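Local coordinates for protein KLLA0E08119p (Kluyveromyces lactis, PDB 3VA7) that probably carboxylates urea to urea-1-carboxylate, using bicarbonate, ATP and a biotin carrier, as the urea carboxylase part of a larger urea-degrading enzyme, at residues H236-M241 against N263-E268; E303-E308 against Y314-N319; S832-K837 against I915-N920; C862-R867 against A910-I915. All blocks are in the same frame, centred on the assembly; numbering follows the deposited sequence.

Interaction 1. Residues H236-M241 against N263-E268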
# COMPACT_ATOMS: atom_id res chain seq x y z
N HIS A 236 -31.40 -28.81 -3.35
CA HIS A 236 -30.24 -29.65 -3.73
C HIS A 236 -29.76 -30.35 -2.45
O HIS A 236 -29.12 -29.73 -1.59
CB HIS A 236 -29.17 -28.75 -4.34
CG HIS A 236 -27.90 -29.44 -4.70
ND1 HIS A 236 -27.40 -29.41 -5.99
CD2 HIS A 236 -26.97 -30.09 -3.95
CE1 HIS A 236 -26.23 -30.05 -6.02
NE2 HIS A 236 -25.95 -30.47 -4.79
N VAL A 237 -30.13 -31.63 -2.29
CA VAL A 237 -29.74 -32.35 -1.10
C VAL A 237 -28.79 -33.41 -1.58
O VAL A 237 -29.11 -34.14 -2.51
CB VAL A 237 -30.91 -32.96 -0.38
CG1 VAL A 237 -30.44 -33.61 0.90
CG2 VAL A 237 -31.97 -31.90 -0.06
N GLU A 238 -27.60 -33.47 -0.99
CA GLU A 238 -26.66 -34.45 -1.46
C GLU A 238 -26.25 -35.33 -0.30
O GLU A 238 -26.35 -34.92 0.89
CB GLU A 238 -25.47 -33.75 -2.12
CG GLU A 238 -24.59 -32.93 -1.15
CD GLU A 238 -23.64 -31.99 -1.86
OE1 GLU A 238 -23.77 -31.74 -3.09
OE2 GLU A 238 -22.74 -31.48 -1.16
N ILE A 239 -25.82 -36.54 -0.62
CA ILE A 239 -25.37 -37.46 0.39
C ILE A 239 -23.88 -37.67 0.25
O ILE A 239 -23.38 -37.92 -0.83
CB ILE A 239 -26.12 -38.81 0.31
CG1 ILE A 239 -27.62 -38.64 0.58
CG2 ILE A 239 -25.52 -39.84 1.34
CD1 ILE A 239 -27.96 -38.71 2.06
N GLN A 240 -23.17 -37.53 1.34
CA GLN A 240 -21.75 -37.82 1.34
C GLN A 240 -21.59 -39.29 1.64
O GLN A 240 -22.04 -39.77 2.70
CB GLN A 240 -21.04 -37.02 2.43
CG GLN A 240 -19.63 -37.45 2.69
CD GLN A 240 -18.70 -37.00 1.59
OE1 GLN A 240 -18.52 -35.80 1.35
NE2 GLN A 240 -18.12 -37.96 0.89
N MET A 241 -20.93 -40.01 0.74
CA MET A 241 -20.79 -41.43 0.91
C MET A 241 -19.33 -41.84 0.89
O MET A 241 -18.48 -41.18 0.28
CB MET A 241 -21.69 -42.15 -0.11
CG MET A 241 -21.22 -43.48 -0.63
SD MET A 241 -20.68 -43.31 -2.34
CE MET A 241 -19.15 -44.21 -2.14
N ASN A 263 -26.02 -21.30 -10.59
CA ASN A 263 -25.49 -22.64 -10.33
C ASN A 263 -24.13 -22.78 -9.55
O ASN A 263 -23.56 -23.88 -9.47
CB ASN A 263 -25.45 -23.44 -11.65
CG ASN A 263 -26.76 -24.16 -11.92
OD1 ASN A 263 -27.77 -23.54 -12.28
ND2 ASN A 263 -26.76 -25.47 -11.70
N GLN A 264 -23.62 -21.70 -8.98
CA GLN A 264 -22.35 -21.81 -8.29
C GLN A 264 -22.58 -21.69 -6.78
O GLN A 264 -23.11 -20.69 -6.29
CB GLN A 264 -21.38 -20.78 -8.82
CG GLN A 264 -21.21 -20.82 -10.33
CD GLN A 264 -20.56 -19.56 -10.87
OE1 GLN A 264 -19.39 -19.29 -10.59
NE2 GLN A 264 -21.31 -18.77 -11.65
N LYS A 265 -22.23 -22.74 -6.03
CA LYS A 265 -22.62 -22.81 -4.63
C LYS A 265 -21.95 -21.69 -3.82
O LYS A 265 -20.82 -21.32 -4.16
CB LYS A 265 -22.33 -24.19 -4.08
CG LYS A 265 -22.96 -25.26 -4.97
CD LYS A 265 -23.06 -26.60 -4.27
CE LYS A 265 -21.91 -27.47 -4.62
NZ LYS A 265 -22.31 -28.90 -4.67
N VAL A 266 -22.66 -21.10 -2.85
CA VAL A 266 -22.07 -20.06 -1.99
C VAL A 266 -22.24 -20.36 -0.52
O VAL A 266 -21.32 -20.10 0.26
CB VAL A 266 -22.48 -18.55 -2.30
CG1 VAL A 266 -23.01 -18.36 -3.70
CG2 VAL A 266 -23.49 -18.05 -1.35
N ILE A 267 -23.40 -20.92 -0.14
CA ILE A 267 -23.60 -21.39 1.23
C ILE A 267 -24.18 -22.80 1.29
O ILE A 267 -25.15 -23.13 0.59
CB ILE A 267 -24.49 -20.41 2.09
CG1 ILE A 267 -23.66 -19.24 2.59
CG2 ILE A 267 -25.15 -21.08 3.31
CD1 ILE A 267 -24.07 -17.94 1.96
N GLU A 268 -23.60 -23.62 2.17
CA GLU A 268 -24.09 -24.97 2.39
C GLU A 268 -24.32 -25.24 3.86
O GLU A 268 -23.73 -24.58 4.71
CB GLU A 268 -23.14 -26.00 1.78
CG GLU A 268 -22.57 -25.61 0.41
CD GLU A 268 -21.21 -24.88 0.49
OE1 GLU A 268 -20.66 -24.63 1.59
OE2 GLU A 268 -20.66 -24.54 -0.58

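Interaction 2. Residues E303-E308 against Y314-N319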
# COMPACT_ATOMS: atom_id res chain seq x y z
N GLU A 303 -25.74 -36.51 -5.47
CA GLU A 303 -26.64 -35.37 -5.44
C GLU A 303 -28.06 -35.76 -5.89
O GLU A 303 -28.27 -36.51 -6.86
CB GLU A 303 -26.12 -34.22 -6.33
CG GLU A 303 -24.62 -33.99 -6.31
CD GLU A 303 -24.22 -32.60 -6.79
OE1 GLU A 303 -24.77 -32.14 -7.83
OE2 GLU A 303 -23.36 -31.96 -6.14
N PHE A 304 -29.03 -35.20 -5.17
CA PHE A 304 -30.43 -35.32 -5.51
C PHE A 304 -31.11 -33.93 -5.62
O PHE A 304 -30.69 -32.97 -4.96
CB PHE A 304 -31.15 -36.07 -4.41
CG PHE A 304 -30.58 -37.41 -4.11
CD1 PHE A 304 -30.79 -38.50 -4.98
CD2 PHE A 304 -29.89 -37.61 -2.92
CE1 PHE A 304 -30.30 -39.76 -4.68
CE2 PHE A 304 -29.38 -38.88 -2.60
CZ PHE A 304 -29.59 -39.96 -3.48
N ILE A 305 -32.14 -33.85 -6.45
CA ILE A 305 -33.13 -32.79 -6.44
C ILE A 305 -34.19 -33.18 -5.42
O ILE A 305 -34.51 -34.37 -5.28
CB ILE A 305 -33.78 -32.70 -7.81
CG1 ILE A 305 -32.66 -32.74 -8.88
CG2 ILE A 305 -34.66 -31.46 -7.92
CD1 ILE A 305 -33.06 -32.44 -10.34
N TYR A 306 -34.71 -32.20 -4.68
CA TYR A 306 -35.72 -32.47 -3.64
C TYR A 306 -36.93 -31.51 -3.70
O TYR A 306 -36.77 -30.28 -3.59
CB TYR A 306 -35.09 -32.42 -2.25
CG TYR A 306 -36.02 -32.71 -1.07
CD1 TYR A 306 -36.77 -33.87 -1.02
CD2 TYR A 306 -36.09 -31.83 0.03
CE1 TYR A 306 -37.62 -34.16 0.08
CE2 TYR A 306 -36.93 -32.11 1.14
CZ TYR A 306 -37.70 -33.28 1.15
OH TYR A 306 -38.54 -33.62 2.20
N ASP A 307 -38.13 -32.08 -3.88
CA ASP A 307 -39.37 -31.32 -3.81
C ASP A 307 -39.84 -31.38 -2.37
O ASP A 307 -40.36 -32.41 -1.91
CB ASP A 307 -40.43 -31.88 -4.75
CG ASP A 307 -41.52 -30.86 -5.09
OD1 ASP A 307 -42.10 -30.22 -4.17
OD2 ASP A 307 -41.80 -30.71 -6.30
N GLU A 308 -39.63 -30.27 -1.66
CA GLU A 308 -39.93 -30.14 -0.23
C GLU A 308 -41.41 -30.42 0.05
O GLU A 308 -41.77 -31.14 1.00
CB GLU A 308 -39.57 -28.73 0.21
CG GLU A 308 -39.71 -28.46 1.70
CD GLU A 308 -39.05 -27.16 2.10
OE1 GLU A 308 -38.57 -26.41 1.20
OE2 GLU A 308 -39.00 -26.88 3.31
N TYR A 314 -34.92 -36.88 -6.33
CA TYR A 314 -34.59 -37.52 -7.61
C TYR A 314 -33.10 -37.42 -7.96
O TYR A 314 -32.52 -36.33 -7.91
CB TYR A 314 -35.45 -36.97 -8.76
CG TYR A 314 -36.89 -36.64 -8.38
CD1 TYR A 314 -37.35 -35.32 -8.43
CD2 TYR A 314 -37.77 -37.64 -7.95
CE1 TYR A 314 -38.67 -34.99 -8.08
CE2 TYR A 314 -39.07 -37.34 -7.57
CZ TYR A 314 -39.53 -36.01 -7.64
OH TYR A 314 -40.83 -35.70 -7.28
N PHE A 315 -32.50 -38.55 -8.32
CA PHE A 315 -31.10 -38.61 -8.75
C PHE A 315 -30.76 -37.44 -9.66
O PHE A 315 -31.53 -37.10 -10.54
CB PHE A 315 -30.80 -39.91 -9.48
CG PHE A 315 -29.37 -40.05 -9.95
CD1 PHE A 315 -28.34 -40.31 -9.04
CD2 PHE A 315 -29.05 -39.92 -11.29
CE1 PHE A 315 -27.03 -40.43 -9.48
CE2 PHE A 315 -27.72 -40.05 -11.75
CZ PHE A 315 -26.72 -40.31 -10.84
N LEU A 316 -29.61 -36.82 -9.40
CA LEU A 316 -29.11 -35.77 -10.23
C LEU A 316 -27.76 -36.22 -10.80
O LEU A 316 -27.62 -36.30 -12.01
CB LEU A 316 -29.05 -34.47 -9.43
CG LEU A 316 -28.54 -33.16 -10.05
CD1 LEU A 316 -29.44 -32.57 -11.13
CD2 LEU A 316 -28.25 -32.08 -8.93
N GLU A 317 -26.80 -36.58 -9.94
CA GLU A 317 -25.43 -37.00 -10.39
C GLU A 317 -24.59 -37.49 -9.22
O GLU A 317 -24.90 -37.21 -8.07
CB GLU A 317 -24.65 -35.89 -11.12
CG GLU A 317 -24.43 -34.63 -10.30
CD GLU A 317 -23.73 -33.46 -11.05
OE1 GLU A 317 -24.12 -32.29 -10.77
OE2 GLU A 317 -22.80 -33.71 -11.86
N VAL A 318 -23.54 -38.24 -9.53
CA VAL A 318 -22.53 -38.56 -8.54
C VAL A 318 -21.29 -37.74 -8.85
O VAL A 318 -20.85 -37.72 -9.99
CB VAL A 318 -22.18 -40.05 -8.52
CG1 VAL A 318 -21.16 -40.33 -7.41
CG2 VAL A 318 -23.42 -40.86 -8.27
N ASN A 319 -20.76 -37.02 -7.86
CA ASN A 319 -19.41 -36.47 -7.95
C ASN A 319 -18.43 -37.50 -7.44
O ASN A 319 -18.51 -37.93 -6.28
CB ASN A 319 -19.24 -35.15 -7.19
CG ASN A 319 -20.35 -34.16 -7.49
OD1 ASN A 319 -20.92 -33.60 -6.57
ND2 ASN A 319 -20.66 -33.94 -8.77

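Interaction 3. Residues S832-K837 against I915-N920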
# COMPACT_ATOMS: atom_id res chain seq x y z
N SER A 832 33.35 21.96 25.37
CA SER A 832 34.35 20.92 25.35
C SER A 832 34.17 20.06 24.10
O SER A 832 33.31 20.32 23.23
CB SER A 832 34.23 20.06 26.60
OG SER A 832 33.09 19.23 26.50
N ASP A 833 34.98 19.02 24.04
CA ASP A 833 35.02 18.14 22.89
C ASP A 833 33.72 17.37 22.66
O ASP A 833 33.28 17.21 21.51
CB ASP A 833 36.20 17.19 23.00
CG ASP A 833 36.94 17.08 21.68
OD1 ASP A 833 37.39 18.17 21.20
OD2 ASP A 833 37.07 15.93 21.14
N LEU A 834 33.11 16.88 23.75
CA LEU A 834 31.87 16.15 23.64
C LEU A 834 30.66 17.04 23.87
O LEU A 834 29.52 16.54 23.83
CB LEU A 834 31.80 14.97 24.60
CG LEU A 834 32.91 13.93 24.58
CD1 LEU A 834 32.87 13.19 25.88
CD2 LEU A 834 32.77 12.98 23.42
N SER A 835 30.89 18.34 24.11
CA SER A 835 29.77 19.26 24.36
C SER A 835 29.89 20.52 23.51
O SER A 835 30.34 21.58 23.92
CB SER A 835 29.52 19.48 25.87
OG SER A 835 29.81 20.79 26.27
N PRO A 836 29.49 20.36 22.25
CA PRO A 836 29.68 21.34 21.19
C PRO A 836 28.69 22.48 21.34
O PRO A 836 27.83 22.48 22.20
CB PRO A 836 29.33 20.55 19.95
CG PRO A 836 28.22 19.62 20.49
CD PRO A 836 28.70 19.18 21.81
N LYS A 837 28.85 23.46 20.49
CA LYS A 837 27.94 24.55 20.41
C LYS A 837 26.57 24.04 19.95
O LYS A 837 26.45 23.00 19.29
CB LYS A 837 28.58 25.64 19.53
CG LYS A 837 27.81 26.13 18.35
CD LYS A 837 28.81 26.65 17.34
CE LYS A 837 28.13 27.29 16.18
NZ LYS A 837 28.00 28.69 16.57
N ILE A 915 23.11 16.52 30.03
CA ILE A 915 23.60 15.39 29.25
C ILE A 915 25.02 15.05 29.76
O ILE A 915 25.89 15.91 29.75
CB ILE A 915 23.60 15.78 27.72
CG1 ILE A 915 22.15 15.87 27.20
CG2 ILE A 915 24.54 14.84 26.88
CD1 ILE A 915 21.95 16.75 25.94
N GLN A 916 25.22 13.82 30.24
CA GLN A 916 26.59 13.41 30.66
C GLN A 916 26.95 12.14 29.92
O GLN A 916 26.20 11.13 29.99
CB GLN A 916 26.79 13.15 32.20
CG GLN A 916 25.86 13.83 33.24
CD GLN A 916 26.30 15.29 33.75
OE1 GLN A 916 26.86 16.10 32.99
NE2 GLN A 916 25.99 15.60 35.02
N PHE A 917 28.11 12.14 29.28
CA PHE A 917 28.63 10.87 28.73
C PHE A 917 30.10 11.02 28.39
O PHE A 917 30.62 12.14 28.32
CB PHE A 917 27.80 10.33 27.52
CG PHE A 917 27.97 11.13 26.29
CD1 PHE A 917 28.92 10.78 25.33
CD2 PHE A 917 27.26 12.30 26.10
CE1 PHE A 917 29.11 11.58 24.19
CE2 PHE A 917 27.45 13.07 24.96
CZ PHE A 917 28.37 12.70 24.02
N ASP A 918 30.78 9.90 28.22
CA ASP A 918 32.21 9.96 27.84
C ASP A 918 32.44 9.34 26.45
O ASP A 918 31.60 8.57 25.92
CB ASP A 918 33.11 9.30 28.89
CG ASP A 918 32.85 7.80 29.04
OD1 ASP A 918 33.40 7.19 29.96
OD2 ASP A 918 32.08 7.20 28.27
N LYS A 919 33.60 9.66 25.90
CA LYS A 919 34.03 9.19 24.59
C LYS A 919 33.84 7.65 24.44
O LYS A 919 33.70 7.16 23.33
CB LYS A 919 35.44 9.72 24.24
CG LYS A 919 36.61 8.97 24.87
CD LYS A 919 37.89 9.82 24.97
CE LYS A 919 38.86 9.27 26.08
NZ LYS A 919 39.06 7.76 26.06
N ASN A 920 33.73 6.92 25.55
CA ASN A 920 33.63 5.45 25.48
C ASN A 920 32.27 4.81 25.37
O ASN A 920 32.13 3.62 25.70
CB ASN A 920 34.39 4.78 26.64
CG ASN A 920 35.85 5.22 26.73
OD1 ASN A 920 36.32 6.08 25.97
ND2 ASN A 920 36.56 4.65 27.68

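Interaction 4. Residues C862-R867 against A910-I915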
# COMPACT_ATOMS: atom_id res chain seq x y z
N CYS A 862 26.04 12.33 17.39
CA CYS A 862 24.92 11.45 17.15
C CYS A 862 24.53 10.81 18.43
O CYS A 862 23.34 10.61 18.69
CB CYS A 862 25.25 10.33 16.10
SG CYS A 862 25.84 11.01 14.54
N TYR A 863 25.51 10.41 19.24
CA TYR A 863 25.16 9.82 20.51
C TYR A 863 24.50 10.89 21.40
O TYR A 863 23.52 10.60 22.12
CB TYR A 863 26.33 9.17 21.19
CG TYR A 863 25.85 8.37 22.36
CD1 TYR A 863 24.93 7.34 22.19
CD2 TYR A 863 26.27 8.69 23.67
CE1 TYR A 863 24.46 6.63 23.28
CE2 TYR A 863 25.81 7.97 24.78
CZ TYR A 863 24.91 6.96 24.58
OH TYR A 863 24.44 6.24 25.68
N ARG A 864 24.96 12.12 21.25
CA ARG A 864 24.48 13.21 22.05
C ARG A 864 23.01 13.50 21.80
O ARG A 864 22.25 13.81 22.76
CB ARG A 864 25.34 14.46 21.82
CG ARG A 864 24.83 15.72 22.49
CD ARG A 864 25.94 16.73 22.55
NE ARG A 864 25.62 17.69 23.59
CZ ARG A 864 26.14 17.72 24.83
NH1 ARG A 864 27.09 16.87 25.24
NH2 ARG A 864 25.67 18.64 25.68
N ILE A 865 22.61 13.39 20.52
CA ILE A 865 21.21 13.62 20.14
C ILE A 865 20.41 12.52 20.81
O ILE A 865 19.29 12.73 21.33
CB ILE A 865 21.03 13.53 18.62
CG1 ILE A 865 21.79 14.69 17.94
CG2 ILE A 865 19.52 13.40 18.21
CD1 ILE A 865 22.02 14.39 16.48
N ASN A 866 21.01 11.34 20.85
CA ASN A 866 20.30 10.28 21.48
C ASN A 866 20.10 10.63 23.00
O ASN A 866 19.05 10.31 23.59
CB ASN A 866 21.03 8.98 21.23
CG ASN A 866 20.84 8.04 22.31
OD1 ASN A 866 20.04 7.10 22.24
ND2 ASN A 866 21.57 8.27 23.38
N ARG A 867 21.06 11.34 23.58
CA ARG A 867 21.04 11.62 25.03
C ARG A 867 20.05 12.79 25.31
O ARG A 867 19.30 12.74 26.27
CB ARG A 867 22.48 11.93 25.55
CG ARG A 867 23.39 10.76 25.95
CD ARG A 867 22.76 9.34 25.74
NE ARG A 867 22.19 8.74 26.94
CZ ARG A 867 21.30 7.75 26.98
NH1 ARG A 867 20.80 7.18 25.86
NH2 ARG A 867 20.87 7.31 28.18
N ALA A 910 18.23 23.95 29.14
CA ALA A 910 18.54 23.51 30.47
C ALA A 910 18.79 22.02 30.52
O ALA A 910 19.79 21.60 31.13
CB ALA A 910 17.45 23.92 31.45
N TYR A 911 17.92 21.23 29.89
CA TYR A 911 18.20 19.78 29.83
C TYR A 911 19.56 19.57 29.12
O TYR A 911 20.23 18.54 29.33
CB TYR A 911 17.16 19.00 29.04
CG TYR A 911 15.71 19.13 29.45
CD1 TYR A 911 14.71 18.96 28.49
CD2 TYR A 911 15.33 19.38 30.79
CE1 TYR A 911 13.42 19.05 28.81
CE2 TYR A 911 14.02 19.49 31.12
CZ TYR A 911 13.06 19.33 30.12
OH TYR A 911 11.72 19.46 30.41
N GLU A 912 19.95 20.53 28.27
CA GLU A 912 21.18 20.36 27.52
C GLU A 912 22.38 20.21 28.43
O GLU A 912 23.30 19.47 28.09
CB GLU A 912 21.44 21.51 26.55
CG GLU A 912 22.77 21.42 25.80
CD GLU A 912 22.83 20.33 24.72
OE1 GLU A 912 21.80 19.92 24.21
OE2 GLU A 912 23.93 19.90 24.36
N SER A 913 22.37 20.89 29.59
CA SER A 913 23.50 20.81 30.55
C SER A 913 23.44 19.54 31.39
O SER A 913 24.37 19.27 32.14
CB SER A 913 23.55 22.04 31.44
OG SER A 913 22.43 22.07 32.34
N GLU A 914 22.36 18.77 31.26
CA GLU A 914 22.24 17.57 32.03
C GLU A 914 22.78 16.36 31.31
O GLU A 914 22.88 15.28 31.88
CB GLU A 914 20.78 17.33 32.45
CG GLU A 914 20.26 18.38 33.42
CD GLU A 914 18.72 18.43 33.57
OE1 GLU A 914 18.04 17.36 33.43
OE2 GLU A 914 18.22 19.58 33.87
N ILE A 915 23.11 16.52 30.03
CA ILE A 915 23.60 15.39 29.25
C ILE A 915 25.02 15.05 29.76
O ILE A 915 25.89 15.91 29.75
CB ILE A 915 23.60 15.78 27.72
CG1 ILE A 915 22.15 15.87 27.20
CG2 ILE A 915 24.54 14.84 26.88
CD1 ILE A 915 21.95 16.75 25.94
O HOH W 1 28.49 15.83 28.22

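Interaction 1. Residues H236-M241 against N263-E268
Glu238 and Lys265 approach from opposite directions, and their torsions account for the meeting. CG of Glu238 lies between the backbone N and the carbonyl carbon (chi1 67°), with the rest of the chain extended. Lys265 sets CG anti to the carbonyl carbon and then bends, first at chi3 (-97°) and again at chi4, which brings NZ to 3.6 Å from Glu238 OE1. At that length the pair is a salt bridge, and it is the single polar link between the two segments. His236 joins from the side: the His236 and Lys265 side chains cross at about a right angle, NE2 lying 4.0 Å from Lys265 NZ. The same NE2 donates to Glu238 OE1 at 3.0 Å (153° at the hydrogen), with the oxygen in the ring plane but the ring nitrogen above the carboxylate plane.

The strands holding these groups are not sheet neighbours. Even the nearest pair, His236 CA and Glu268 CA, are 9.9 Å apart, and strand 249-261 runs between, antiparallel to both. These three strands lie in the ATP-grasp part of the biotin carboxylase region, and all three side chains touch Cys257 of the middle strand. Lys265 has a further salt bridge, to Glu325, and its NZ also bonds a glycerol molecule. Glu238 OE2, the other carboxylate oxygen, pairs with Arg255.

Interaction 2. Residues E303-E308 against Y314-N319
Backbone bonds between Ile305 and Tyr314 make up one end of the ladder: Ile305 N donates to Tyr314 O at 2.9 Å, and Tyr314 N returns a bond to Ile305 O at 2.8 Å. At the other end Glu303 N reaches Glu317 O at 2.8 Å. Glu303 O receives Leu316 N at 2.9 Å and, weakly, Glu317 N. Two residues thus face one, which is a classic beta bulge in the antiparallel hairpin of strands 299-307 and 312-319, within the ATP-grasp region; the short segments run at 147° to each other.

Among polar side chains, Glu303 and Glu317 leave the same face of the sheet and lie side by side, pointing the same way. CG of Glu317 sits between its backbone N and carbonyl carbon (chi1 60°), which lays the chain alongside Glu303. The carboxylate planes stand 87° apart, and Glu303 OE1 is 3.0 Å from Glu317 OE1: two acceptors of like charge, not bonded to each other. In biotin carboxylases a glutamate pair at this place in the ATP-grasp fold binds the divalent metal of ATP, so the close carboxylates are consistent with a metal site; none is assigned to them in this structure.

Apolar contact is carried by Ile305 and Leu316, which cross at about a right angle with CD1 to CD1 at 3.7 Å. Phe304 instead turns its ring edge to the backbone, CD1 lying 3.8 Å from Phe315 N, and packs on Met283.

Interaction 3. Residues S832-K837 against I915-N920
Leu834 pushes its two methyl groups against the backbone and ring of Phe917, where two surface loops meet in the carboxyltransferase part of the enzyme. One loop joins the antiparallel strands 824-828 and 838-842 of a five-stranded sheet; the other leads from helix 901-912 into strand 922-934 of a different, mixed sheet. The contact therefore joins loops that lead into two different sheets, burying 173 Å² in total.

In the first shell, the leucine branches divide the work. CD1 rests on the main chain, 3.5 Å from Phe917 O and 3.6 Å from Lys919 N, with Asp918 CA close by. CD2 meets the ring, at 4.0 Å from Phe917 CE1, and also approaches the start of the Lys919 side chain. Phe917 can receive it because its CG lies between the backbone N and the carbonyl carbon (chi1 71°), which swings the ring toward Leu834; CZ comes to 4.0 Å from Leu834 O. An alanine here, in place of Leu834, lacks CG and both methyls, and would probably open a gap between this loop and the Phe917 carbonyl and ring.

Further out, Ile915 CG2 lies at the edge of the Phe917 ring, in its plane, while Tyr863 of helix 859-875 meets that ring edge-to-face. Weak reciprocal backbone bonds between Ser832 and Ser835 turn the chain around Leu834. Lys919 leads away from the leucine, and its NZ meets Asn920 OD1 at 3.2 Å, in the carbonyl plane and on a lone pair.

Interaction 4. Residues C862-R867 against A910-I915
Glu912 OE2 is gripped by two nitrogens of Arg864: NE at 2.9 Å (137° at the hydrogen) and NH2 at 2.5 Å (155°). The grip is side-on, and both bonds end on one oxygen, which lies in the guanidinium plane. Seen from the carboxylate the two differ, for NE arrives on the syn side close to the plane and NH2 from above it. Arg864 reaches this far because CG is anti to the backbone N (chi1 173°) and the chain stays extended to NE. The second carboxylate oxygen, OE1, is hydrogen-bonded to Tyr852 OH.

The salt bridge joins helix 859-875 to the C-terminal part of helix 901-912 in the carboxyltransferase region, both helices packing on a five-stranded antiparallel sheet through Tyr852 of strand 847-852. Beyond Glu912 a type I turn runs to Ile915, whose CG2 lies over one face of the guanidinium, 3.6 Å from Arg864 NH1 and offset toward the rim, and also touches Arg867 CB at 3.8 Å. A methionine in place of Arg864 has neither nitrogen, and the buried Glu912 carboxylate would probably be left without its charge partner. At the guanidinium edge a water gives a hydrogen bond to Ile915 O at 3.0 Å and takes a long, weak one from Arg864 NH1, which also bonds weakly to Leu834 O.

How the interactions relate
The contacts form two pairs on opposite sides of the chain's centre. Interactions 1 and 2 share one antiparallel sheet, strands 235-244 and 299-307 being neighbours in it, and their centres are 10 Å apart. Interaction 1 reaches over an intervening strand by polar and charged side chains, largely buried, whereas interaction 2 is a partly buried hairpin built on backbone bonds. Interactions 3 and 4 lie about 70 to 86 Å from these, centre to centre, in the carboxyltransferase part, and share Ile915. Interaction 4 is a buried helix contact built on a salt bridge; interaction 3, at the surface, is apolar. Arg864 touches Ser835 and Pro836, linking the two.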